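Long-range contacts in putative oxidoreductase FAD-binding subunit (Sulfolobus tokodaii, PDB 4ZOH), which probably serves as the FAD-binding subunit of a molybdopterin-dehydrogenase-type oxidoreductase, carrying electrons through its bound flavin: residues B[8-17]-B[50-58]; B[113-121]-B[176-187]. One frame throughout, in Å; residues are numbered along the deposited sequence.

From the N terminus, the strand and helix start in 8-17 return to 50-58 in contact 1, closing a loop that holds most of helix 14-23, strand 28-30 and helix 36-41. Contact 2 opens later, when 113-121 meets 176-187 across a loop containing strands 129-134, 137-142 and 160-167. The two contacts are in series, neither nesting nor crossing, with centres about 29 Å apart. Contact 1 pairs two of the three strands of the small parallel sheet of the FAD-binding region; contact 2 joins that region to strand 173-179 of the following antiparallel sheet. One FAD links them: I53 of contact 1 reaches its adenine end, whereas contact 2 holds its isoalloxazine.

Contact 1. Residues B[8-17]-B[50-58]; sequences YVIPDNLNEA and IVEIRRFSN
Y8 and V9 pair in parallel with I50 and V51, joining strand 7-10 to the middle strand, 49-52, of the small three-stranded sheet in the FAD-binding region. I50 O accepts from V9 N at 3.0 Å, and V9 O accepts from E52 N at 2.8 Å, the latter bond nearly straight (169°). On one face the Y8 ring reaches I50, with CE1 3.8 Å from CG2; on the other, V9 and V51 lie side by side. With CG anti to the backbone N (chi1 -161°), the Y8 ring slants across to E52, its hydroxyl meeting OE1 in the ring plane, the carboxylate being turned 73° from the ring. This bond is very short, so its exact length is doubtful. The other oxygen, E52 OE2, forms a salt bridge with R55 NE at 2.8 Å, whose hydrogen bond is weak and bent. A phenylalanine in place of Y8 would probably leave E52 OE1 without its hydroxyl partner and the carboxylate freer to turn. Past the strands, F56 packs against the helix start: L14 N lies 3.5 Å above one ring face, toward its rim, while A17 CB sits at the edge, 3.8 Å from CE2. N13 caps this helix, its OD1 accepting from E16 N. Y8, V9 and I10 also form an antiparallel ladder with a strand of another protein chain. Helix 14-23 carries the chain from strand 7-10 across to strand 28-30, and helix 36-41 brings it back to 49-52 in the middle (order 1-3-2): the small parallel alpha/beta sheet that begins the FAD-binding region.

Contact 2. Residues B[113-121]-B[176-187]; sequences LDPSADYPA and YQKLERRAGDFA. With FAD (flavin-adenine dinucleotide), chain H.
D118 meets Y176 and K178 where 113-121 faces strand 173-179, beside the pyrimidine end of the FAD isoalloxazine. Its backbone N already grips the flavin, donating to FAD O2 at 3.0 Å. Along the side chain, CB passes 3.7 Å from Y176 OH. CG then lies anti to the carbonyl carbon (chi1 -64°), which directs the carboxylate between tyrosine, lysine and flavin. OD1 accepts from Y176 OH at 2.6 Å on its anti side, 23° out of the carboxylate plane; the tyrosine ring is turned 74° from that plane. OD2 uses its syn lone pair for K178 NZ, a salt bridge of 2.7 Å, and also accepts from FAD N3 at 3.1 Å. The two carboxylate oxygens thus have three donors, which fix the group's rotation. K178 arrives fully extended, and its NZ has four oxygens in hydrogen-bonding range, D118 OD2, FAD O4 at 2.8 Å, D185 O and N94 O, which must share three N-H; a positive group at O4 would be expected to draw electron density toward the pyrimidine ring. A121 CB also packs against Y176 CE1. F186 lays one ring face against the flavin, with FAD C4X 3.5 Å above the centre of that ring. S116 O meets the same ring at its edge, in plane, and a water joins S116 OG to A187 O. The loop carrying S116 is tightened by an Asx turn in which D114 OD1 takes S116 N. Bonds to both carbonyls and N3, with an aromatic ring laid on the isoalloxazine, form a flavin site at the junction of the FAD-binding and C-terminal domains of this flavoprotein family.

Contact 1. Residues B[8-17]-B[50-58]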
loop_
_atom_site.group_PDB
_atom_site.type_symbol
_atom_site.label_atom_id
_atom_site.label_comp_id
_atom_site.label_asym_id
_atom_site.label_seq_id
_atom_site.Cartn_x
_atom_site.Cartn_y
_atom_site.Cartn_z
ATOM N N TYR B 8 -2.356 33.618 6.209
ATOM C CA TYR B 8 -3.704 33.533 6.672
ATOM C C TYR B 8 -3.817 34.186 8.035
ATOM O O TYR B 8 -2.924 34.018 8.898
ATOM C CB TYR B 8 -4.083 32.058 6.842
ATOM C CG TYR B 8 -5.574 31.717 6.904
ATOM C CD1 TYR B 8 -6.313 31.554 5.727
ATOM C CD2 TYR B 8 -6.207 31.507 8.108
ATOM C CE1 TYR B 8 -7.656 31.185 5.764
ATOM C CE2 TYR B 8 -7.543 31.148 8.159
ATOM C CZ TYR B 8 -8.243 30.996 6.964
ATOM O OH TYR B 8 -9.537 30.632 6.974
ATOM N N VAL B 9 -4.958 34.855 8.250
ATOM C CA VAL B 9 -5.245 35.628 9.479
ATOM C C VAL B 9 -6.576 35.202 10.020
ATOM O O VAL B 9 -7.572 35.171 9.266
ATOM C CB VAL B 9 -5.372 37.144 9.170
ATOM C CG1 VAL B 9 -5.545 37.960 10.442
ATOM C CG2 VAL B 9 -4.195 37.636 8.354
ATOM N N ILE B 10 -6.600 34.887 11.309
ATOM C CA ILE B 10 -7.828 34.587 12.017
ATOM C C ILE B 10 -7.911 35.700 13.061
ATOM O O ILE B 10 -7.271 35.595 14.099
ATOM C CB ILE B 10 -7.816 33.209 12.739
ATOM C CG1 ILE B 10 -7.461 32.071 11.781
ATOM C CG2 ILE B 10 -9.163 32.960 13.452
ATOM C CD1 ILE B 10 -7.203 30.742 12.471
ATOM N N PRO B 11 -8.664 36.780 12.767
ATOM C CA PRO B 11 -8.784 37.910 13.692
ATOM C C PRO B 11 -9.829 37.660 14.785
ATOM O O PRO B 11 -10.796 36.952 14.544
ATOM C CB PRO B 11 -9.189 39.053 12.766
ATOM C CG PRO B 11 -9.963 38.390 11.683
ATOM C CD PRO B 11 -9.364 37.027 11.495
ATOM N N ASP B 12 -9.615 38.217 15.980
ATOM C CA ASP B 12 -10.540 38.087 17.122
ATOM C C ASP B 12 -11.892 38.739 16.931
ATOM O O ASP B 12 -12.884 38.264 17.468
ATOM C CB ASP B 12 -9.924 38.697 18.366
ATOM C CG ASP B 12 -8.776 37.875 18.913
ATOM O OD1 ASP B 12 -8.797 36.628 18.729
ATOM O OD2 ASP B 12 -7.859 38.491 19.537
ATOM N N ASN B 13 -11.920 39.824 16.168
ATOM C CA ASN B 13 -13.144 40.615 15.979
ATOM C C ASN B 13 -12.986 41.464 14.745
ATOM O O ASN B 13 -11.854 41.609 14.215
ATOM C CB ASN B 13 -13.323 41.553 17.159
ATOM C CG ASN B 13 -12.039 42.322 17.478
ATOM O OD1 ASN B 13 -11.427 42.967 16.609
ATOM N ND2 ASN B 13 -11.600 42.219 18.728
ATOM N N LEU B 14 -14.108 42.076 14.333
ATOM C CA LEU B 14 -14.189 42.924 13.136
ATOM C C LEU B 14 -13.087 43.975 13.049
ATOM O O LEU B 14 -12.386 44.106 12.004
ATOM C CB LEU B 14 -15.570 43.599 13.068
ATOM C CG LEU B 14 -15.910 44.341 11.764
ATOM C CD1 LEU B 14 -15.566 43.572 10.477
ATOM C CD2 LEU B 14 -17.392 44.712 11.785
ATOM N N ASN B 15 -12.933 44.727 14.142
ATOM C CA ASN B 15 -11.935 45.780 14.214
ATOM C C ASN B 15 -10.568 45.242 13.747
ATOM O O ASN B 15 -9.894 45.836 12.849
ATOM C CB ASN B 15 -11.904 46.336 15.654
ATOM C CG ASN B 15 -10.876 47.448 15.845
ATOM O OD1 ASN B 15 -10.580 48.216 14.917
ATOM N ND2 ASN B 15 -10.333 47.550 17.068
ATOM N N GLU B 16 -10.190 44.079 14.298
ATOM C CA GLU B 16 -8.921 43.487 13.892
ATOM C C GLU B 16 -8.897 43.176 12.416
ATOM O O GLU B 16 -7.905 43.524 11.715
ATOM C CB GLU B 16 -8.604 42.245 14.712
ATOM C CG GLU B 16 -7.642 42.514 15.839
ATOM C CD GLU B 16 -7.606 41.406 16.873
ATOM O OE1 GLU B 16 -7.778 40.212 16.514
ATOM O OE2 GLU B 16 -7.388 41.736 18.061
ATOM N N ALA B 17 -9.973 42.537 11.928
ATOM C CA ALA B 17 -10.011 42.206 10.468
ATOM C C ALA B 17 -9.758 43.455 9.608
ATOM O O ALA B 17 -8.868 43.446 8.724
ATOM C CB ALA B 17 -11.324 41.508 10.068
ATOM N N ILE B 50 -4.948 35.721 3.199
ATOM C CA ILE B 50 -6.372 35.607 3.214
ATOM C C ILE B 50 -6.778 35.898 4.668
ATOM O O ILE B 50 -6.234 35.296 5.601
ATOM C CB ILE B 50 -6.808 34.188 2.761
ATOM C CG1 ILE B 50 -6.527 33.949 1.271
ATOM C CG2 ILE B 50 -8.252 33.885 3.158
ATOM C CD1 ILE B 50 -7.106 34.968 0.313
ATOM N N VAL B 51 -7.746 36.792 4.854
ATOM C CA VAL B 51 -8.230 37.141 6.196
ATOM C C VAL B 51 -9.595 36.484 6.420
ATOM O O VAL B 51 -10.549 36.732 5.658
ATOM C CB VAL B 51 -8.335 38.687 6.319
ATOM C CG1 VAL B 51 -8.830 39.138 7.686
ATOM C CG2 VAL B 51 -7.044 39.348 5.862
ATOM N N GLU B 52 -9.712 35.694 7.484
ATOM C CA GLU B 52 -10.941 34.918 7.689
ATOM C C GLU B 52 -11.999 35.738 8.445
ATOM O O GLU B 52 -11.807 36.060 9.593
ATOM C CB GLU B 52 -10.658 33.532 8.356
ATOM C CG GLU B 52 -11.909 32.735 8.670
ATOM C CD GLU B 52 -11.664 31.432 9.399
ATOM O OE1 GLU B 52 -10.753 30.627 9.051
ATOM O OE2 GLU B 52 -12.426 31.182 10.318
ATOM N N ILE B 53 -13.121 36.034 7.810
ATOM C CA ILE B 53 -14.161 36.850 8.474
ATOM C C ILE B 53 -15.335 36.010 8.888
ATOM O O ILE B 53 -16.194 36.477 9.600
ATOM C CB ILE B 53 -14.572 38.081 7.637
ATOM C CG1 ILE B 53 -15.241 37.665 6.311
ATOM C CG2 ILE B 53 -13.349 38.977 7.379
ATOM C CD1 ILE B 53 -16.038 38.800 5.671
ATOM N N ARG B 54 -15.301 34.734 8.492
ATOM C CA ARG B 54 -16.414 33.768 8.588
ATOM C C ARG B 54 -16.953 33.577 9.974
ATOM O O ARG B 54 -18.100 33.255 10.112
ATOM C CB ARG B 54 -15.967 32.372 8.169
ATOM C CG ARG B 54 -15.367 32.180 6.799
ATOM C CD ARG B 54 -15.106 30.676 6.518
ATOM N NE ARG B 54 -16.133 29.802 7.139
ATOM C CZ ARG B 54 -17.308 29.503 6.583
ATOM N NH1 ARG B 54 -18.183 28.719 7.212
ATOM N NH2 ARG B 54 -17.614 30.010 5.393
ATOM N N ARG B 55 -16.125 33.720 11.000
ATOM C CA ARG B 55 -16.578 33.391 12.366
ATOM C C ARG B 55 -17.250 34.562 13.093
ATOM O O ARG B 55 -17.575 34.410 14.270
ATOM C CB ARG B 55 -15.421 32.831 13.237
ATOM C CG ARG B 55 -14.762 31.580 12.660
ATOM C CD ARG B 55 -13.595 31.062 13.495
ATOM N NE ARG B 55 -12.969 29.954 12.773
ATOM C CZ ARG B 55 -13.297 28.675 12.921
ATOM N NH1 ARG B 55 -14.198 28.325 13.816
ATOM N NH2 ARG B 55 -12.679 27.721 12.199
ATOM N N PHE B 56 -17.400 35.720 12.427
ATOM C CA PHE B 56 -18.132 36.896 12.991
ATOM C C PHE B 56 -19.618 36.675 12.877
ATOM O O PHE B 56 -20.234 37.124 11.953
ATOM C CB PHE B 56 -17.779 38.165 12.235
ATOM C CG PHE B 56 -16.346 38.522 12.286
ATOM C CD1 PHE B 56 -15.518 38.109 13.361
ATOM C CD2 PHE B 56 -15.808 39.292 11.285
ATOM C CE1 PHE B 56 -14.168 38.441 13.381
ATOM C CE2 PHE B 56 -14.445 39.631 11.295
ATOM C CZ PHE B 56 -13.622 39.204 12.338
ATOM N N SER B 57 -20.193 35.970 13.809
ATOM C CA SER B 57 -21.518 35.466 13.580
ATOM C C SER B 57 -22.625 36.541 13.675
ATOM O O SER B 57 -23.737 36.339 13.183
ATOM C CB SER B 57 -21.789 34.257 14.468
ATOM O OG SER B 57 -21.842 34.659 15.797
ATOM N N ASN B 58 -22.309 37.685 14.268
ATOM C CA ASN B 58 -23.276 38.766 14.333
ATOM C C ASN B 58 -23.368 39.445 12.925
ATOM O O ASN B 58 -24.160 40.343 12.754
ATOM C CB ASN B 58 -22.864 39.756 15.430
ATOM C CG ASN B 58 -21.523 40.419 15.122
ATOM O OD1 ASN B 58 -20.915 40.148 14.093
ATOM N ND2 ASN B 58 -21.050 41.265 16.016
#

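Contact 2. Residues B[113-121]-B[176-187]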
loop_
_atom_site.group_PDB
_atom_site.type_symbol
_atom_site.label_atom_id
_atom_site.label_comp_id
_atom_site.label_asym_id
_atom_site.label_seq_id
_atom_site.Cartn_x
_atom_site.Cartn_y
_atom_site.Cartn_z
ATOM N N LEU B 113 -19.127 40.496 -7.686
ATOM C CA LEU B 113 -19.702 41.159 -8.900
ATOM C C LEU B 113 -19.522 40.466 -10.238
ATOM O O LEU B 113 -19.228 41.108 -11.261
ATOM C CB LEU B 113 -19.273 42.617 -9.047
ATOM C CG LEU B 113 -19.927 43.613 -8.093
ATOM C CD1 LEU B 113 -19.489 44.999 -8.554
ATOM C CD2 LEU B 113 -21.463 43.515 -8.086
ATOM N N ASP B 114 -19.728 39.155 -10.246
ATOM C CA ASP B 114 -19.832 38.478 -11.521
ATOM C C ASP B 114 -21.056 39.035 -12.281
ATOM O O ASP B 114 -22.147 39.050 -11.736
ATOM C CB ASP B 114 -19.984 36.976 -11.319
ATOM C CG ASP B 114 -19.873 36.223 -12.596
ATOM O OD1 ASP B 114 -20.728 36.369 -13.526
ATOM O OD2 ASP B 114 -18.900 35.485 -12.667
ATOM N N PRO B 115 -20.873 39.455 -13.540
ATOM C CA PRO B 115 -21.994 40.051 -14.275
ATOM C C PRO B 115 -23.113 39.062 -14.637
ATOM O O PRO B 115 -24.127 39.475 -15.248
ATOM C CB PRO B 115 -21.330 40.604 -15.550
ATOM C CG PRO B 115 -20.136 39.747 -15.734
ATOM C CD PRO B 115 -19.636 39.433 -14.347
ATOM N N SER B 116 -22.945 37.784 -14.294
ATOM C CA SER B 116 -24.069 36.843 -14.440
ATOM C C SER B 116 -24.634 36.368 -13.137
ATOM O O SER B 116 -25.425 35.462 -13.144
ATOM C CB SER B 116 -23.671 35.615 -15.253
ATOM O OG SER B 116 -23.071 36.052 -16.428
ATOM N N ALA B 117 -24.231 36.949 -12.024
ATOM C CA ALA B 117 -24.829 36.625 -10.691
ATOM C C ALA B 117 -26.338 36.775 -10.646
ATOM O O ALA B 117 -26.924 37.619 -11.364
ATOM C CB ALA B 117 -24.216 37.496 -9.580
ATOM N N ASP B 118 -26.966 36.029 -9.742
ATOM C CA ASP B 118 -28.404 36.157 -9.527
ATOM C C ASP B 118 -28.814 37.412 -8.736
ATOM O O ASP B 118 -29.649 38.209 -9.235
ATOM C CB ASP B 118 -28.991 34.864 -8.969
ATOM C CG ASP B 118 -28.858 33.739 -9.944
ATOM O OD1 ASP B 118 -29.165 34.003 -11.161
ATOM O OD2 ASP B 118 -28.420 32.602 -9.526
ATOM N N TYR B 119 -28.185 37.648 -7.583
ATOM C CA TYR B 119 -28.694 38.686 -6.677
ATOM C C TYR B 119 -28.864 40.073 -7.336
ATOM O O TYR B 119 -29.847 40.730 -7.057
ATOM C CB TYR B 119 -27.844 38.874 -5.433
ATOM C CG TYR B 119 -27.960 37.819 -4.355
ATOM C CD1 TYR B 119 -29.207 37.378 -3.883
ATOM C CD2 TYR B 119 -26.783 37.307 -3.747
ATOM C CE1 TYR B 119 -29.278 36.439 -2.847
ATOM C CE2 TYR B 119 -26.840 36.402 -2.722
ATOM C CZ TYR B 119 -28.078 35.967 -2.276
ATOM O OH TYR B 119 -28.097 35.000 -1.310
ATOM N N PRO B 120 -27.884 40.528 -8.152
ATOM C CA PRO B 120 -27.942 41.914 -8.664
ATOM C C PRO B 120 -29.207 42.223 -9.456
ATOM O O PRO B 120 -29.659 43.328 -9.413
ATOM C CB PRO B 120 -26.708 42.000 -9.605
ATOM C CG PRO B 120 -25.740 41.011 -9.020
ATOM C CD PRO B 120 -26.639 39.866 -8.596
ATOM N N ALA B 121 -29.772 41.243 -10.145
ATOM C CA ALA B 121 -31.045 41.471 -10.806
ATOM C C ALA B 121 -32.135 41.849 -9.786
ATOM O O ALA B 121 -32.864 42.806 -10.019
ATOM C CB ALA B 121 -31.463 40.301 -11.660
ATOM N N TYR B 176 -38.520 35.460 -10.146
ATOM C CA TYR B 176 -37.155 35.484 -10.710
ATOM C C TYR B 176 -37.164 34.448 -11.784
ATOM O O TYR B 176 -37.568 33.315 -11.525
ATOM C CB TYR B 176 -36.071 35.201 -9.653
ATOM C CG TYR B 176 -34.684 35.308 -10.251
ATOM C CD1 TYR B 176 -34.269 36.487 -10.854
ATOM C CD2 TYR B 176 -33.782 34.218 -10.218
ATOM C CE1 TYR B 176 -33.037 36.590 -11.451
ATOM C CE2 TYR B 176 -32.509 34.333 -10.794
ATOM C CZ TYR B 176 -32.155 35.533 -11.400
ATOM O OH TYR B 176 -30.930 35.697 -12.011
ATOM N N GLN B 177 -36.818 34.850 -13.005
ATOM C CA GLN B 177 -36.706 33.912 -14.162
ATOM C C GLN B 177 -35.214 33.750 -14.477
ATOM O O GLN B 177 -34.509 34.729 -14.665
ATOM C CB GLN B 177 -37.434 34.472 -15.405
ATOM C CG GLN B 177 -38.958 34.642 -15.211
ATOM C CD GLN B 177 -39.684 33.309 -15.099
ATOM O OE1 GLN B 177 -39.329 32.334 -15.760
ATOM N NE2 GLN B 177 -40.712 33.258 -14.262
ATOM N N LYS B 178 -34.747 32.515 -14.496
ATOM C CA LYS B 178 -33.360 32.264 -14.726
ATOM C C LYS B 178 -33.264 31.333 -15.898
ATOM O O LYS B 178 -33.728 30.217 -15.835
ATOM C CB LYS B 178 -32.726 31.630 -13.489
ATOM C CG LYS B 178 -31.210 31.555 -13.576
ATOM C CD LYS B 178 -30.576 30.939 -12.346
ATOM C CE LYS B 178 -29.068 30.820 -12.575
ATOM N NZ LYS B 178 -28.300 30.610 -11.333
ATOM N N LEU B 179 -32.630 31.789 -16.956
ATOM C CA LEU B 179 -32.382 30.889 -18.088
ATOM C C LEU B 179 -31.019 30.215 -17.886
ATOM O O LEU B 179 -29.984 30.915 -17.617
ATOM C CB LEU B 179 -32.441 31.647 -19.436
ATOM C CG LEU B 179 -32.072 30.891 -20.725
ATOM C CD1 LEU B 179 -32.942 29.694 -21.016
ATOM C CD2 LEU B 179 -32.106 31.867 -21.893
ATOM N N GLU B 180 -31.019 28.887 -18.049
ATOM C CA GLU B 180 -29.829 28.054 -17.804
ATOM C C GLU B 180 -29.846 26.780 -18.645
ATOM O O GLU B 180 -30.873 26.121 -18.848
ATOM C CB GLU B 180 -29.685 27.673 -16.321
ATOM C CG GLU B 180 -30.886 26.928 -15.756
ATOM C CD GLU B 180 -30.891 26.826 -14.248
ATOM O OE1 GLU B 180 -30.337 27.663 -13.542
ATOM O OE2 GLU B 180 -31.469 25.864 -13.762
ATOM N N ARG B 181 -28.669 26.411 -19.094
ATOM C CA ARG B 181 -28.548 25.172 -19.819
ATOM C C ARG B 181 -28.704 23.977 -18.902
ATOM O O ARG B 181 -29.342 22.994 -19.290
ATOM C CB ARG B 181 -27.211 25.143 -20.517
ATOM C CG ARG B 181 -27.122 24.002 -21.518
ATOM C CD ARG B 181 -25.999 24.321 -22.506
ATOM N NE ARG B 181 -24.772 24.749 -21.803
ATOM C CZ ARG B 181 -23.600 24.956 -22.412
ATOM N NH1 ARG B 181 -23.484 24.809 -23.758
ATOM N NH2 ARG B 181 -22.566 25.320 -21.682
ATOM N N ARG B 182 -28.144 24.063 -17.689
ATOM C CA ARG B 182 -28.213 22.966 -16.737
ATOM C C ARG B 182 -28.441 23.528 -15.360
ATOM O O ARG B 182 -27.948 24.619 -15.046
ATOM C CB ARG B 182 -26.889 22.173 -16.722
ATOM C CG ARG B 182 -26.665 21.231 -17.902
ATOM C CD ARG B 182 -25.317 20.540 -17.715
ATOM N NE ARG B 182 -24.349 21.569 -17.308
ATOM C CZ ARG B 182 -23.323 21.403 -16.485
ATOM N NH1 ARG B 182 -23.019 20.172 -16.001
ATOM N NH2 ARG B 182 -22.594 22.491 -16.166
ATOM N N ALA B 183 -29.164 22.758 -14.542
ATOM C CA ALA B 183 -29.381 23.090 -13.103
ATOM C C ALA B 183 -27.995 23.246 -12.510
ATOM O O ALA B 183 -27.051 22.537 -12.934
ATOM C CB ALA B 183 -30.196 21.985 -12.401
ATOM N N GLY B 184 -27.824 24.261 -11.671
ATOM C CA GLY B 184 -26.532 24.569 -11.121
ATOM C C GLY B 184 -25.711 25.651 -11.816
ATOM O O GLY B 184 -24.848 26.232 -11.192
ATOM N N ASP B 185 -25.982 25.953 -13.090
ATOM C CA ASP B 185 -25.172 26.930 -13.845
ATOM C C ASP B 185 -25.509 28.351 -13.378
ATOM O O ASP B 185 -26.600 28.568 -12.803
ATOM C CB ASP B 185 -25.517 26.888 -15.344
ATOM C CG ASP B 185 -25.194 25.579 -16.029
ATOM O OD1 ASP B 185 -24.514 24.691 -15.457
ATOM O OD2 ASP B 185 -25.643 25.437 -17.203
ATOM N N PHE B 186 -24.603 29.305 -13.644
ATOM C CA PHE B 186 -24.887 30.719 -13.643
ATOM C C PHE B 186 -25.957 31.063 -14.724
ATOM O O PHE B 186 -26.184 30.316 -15.710
ATOM C CB PHE B 186 -23.615 31.450 -14.007
ATOM C CG PHE B 186 -22.716 31.710 -12.829
ATOM C CD1 PHE B 186 -22.843 32.882 -12.094
ATOM C CD2 PHE B 186 -21.744 30.742 -12.414
ATOM C CE1 PHE B 186 -21.998 33.142 -11.008
ATOM C CE2 PHE B 186 -20.928 31.008 -11.310
ATOM C CZ PHE B 186 -21.049 32.203 -10.624
ATOM N N ALA B 187 -26.613 32.190 -14.548
ATOM C CA ALA B 187 -27.604 32.663 -15.548
ATOM C C ALA B 187 -27.036 32.930 -16.939
ATOM O O ALA B 187 -26.020 33.595 -17.039
ATOM C CB ALA B 187 -28.280 33.924 -15.035
HETATM P PA FAD H . -16.047 34.568 -1.203
HETATM O O1A FAD H . -15.670 33.626 -2.296
HETATM O O2A FAD H . -15.642 34.333 0.190
HETATM O O5B FAD H . -15.534 36.002 -1.550
HETATM C C5B FAD H . -15.730 36.539 -2.894
HETATM C C4B FAD H . -15.075 38.027 -2.969
HETATM O O4B FAD H . -15.637 38.953 -1.955
HETATM C C3B FAD H . -13.603 37.915 -2.591
HETATM O O3B FAD H . -12.857 38.796 -3.394
HETATM C C2B FAD H . -13.539 38.276 -1.088
HETATM O O2B FAD H . -12.275 38.797 -0.658
HETATM C C1B FAD H . -14.558 39.359 -0.990
HETATM N N9A FAD H . -15.484 39.420 0.135
HETATM C C8A FAD H . -16.202 38.443 0.683
HETATM N N7A FAD H . -17.003 38.963 1.642
HETATM C C5A FAD H . -16.776 40.298 1.678
HETATM C C6A FAD H . -17.306 41.365 2.434
HETATM N N6A FAD H . -18.253 41.086 3.326
HETATM N N1A FAD H . -16.849 42.616 2.237
HETATM C C2A FAD H . -15.935 42.902 1.274
HETATM N N3A FAD H . -15.410 41.909 0.548
HETATM C C4A FAD H . -15.813 40.598 0.721
HETATM N N1 FAD H . -23.412 32.685 -8.038
HETATM C C2 FAD H . -24.577 33.129 -8.655
HETATM O O2 FAD H . -24.931 34.279 -8.495
HETATM N N3 FAD H . -25.325 32.292 -9.427
HETATM C C4 FAD H . -24.939 31.010 -9.634
HETATM O O4 FAD H . -25.680 30.282 -10.305
HETATM C C4X FAD H . -23.742 30.552 -9.043
HETATM N N5 FAD H . -23.350 29.247 -9.246
HETATM C C5X FAD H . -22.126 28.807 -8.660
HETATM C C6 FAD H . -21.710 27.506 -8.925
HETATM C C7 FAD H . -20.528 27.022 -8.342
HETATM C C7M FAD H . -20.135 25.567 -8.677
HETATM C C8 FAD H . -19.750 27.866 -7.522
HETATM C C8M FAD H . -18.415 27.415 -6.871
HETATM C C9 FAD H . -20.144 29.197 -7.295
HETATM C C9A FAD H . -21.342 29.658 -7.848
HETATM N N10 FAD H . -21.783 30.984 -7.646
HETATM C C10 FAD H . -22.987 31.394 -8.249
HETATM C "C1'" FAD H . -21.034 31.939 -6.837
HETATM C "C2'" FAD H . -21.438 31.850 -5.353
HETATM O "O2'" FAD H . -22.745 32.447 -5.214
HETATM C "C3'" FAD H . -20.398 32.513 -4.407
HETATM O "O3'" FAD H . -20.736 32.054 -3.096
HETATM C "C4'" FAD H . -20.440 34.032 -4.423
HETATM O "O4'" FAD H . -20.307 34.469 -5.776
HETATM C "C5'" FAD H . -19.317 34.657 -3.567
HETATM O "O5'" FAD H . -19.808 34.630 -2.200
HETATM P P FAD H . -18.932 33.976 -1.064
HETATM O O1P FAD H . -19.549 34.328 0.249
HETATM O O2P FAD H . -18.711 32.539 -1.342
HETATM O O3P FAD H . -17.629 34.846 -1.267
HETATM O O HOH W 1 -23.861 34.414 -18.474
#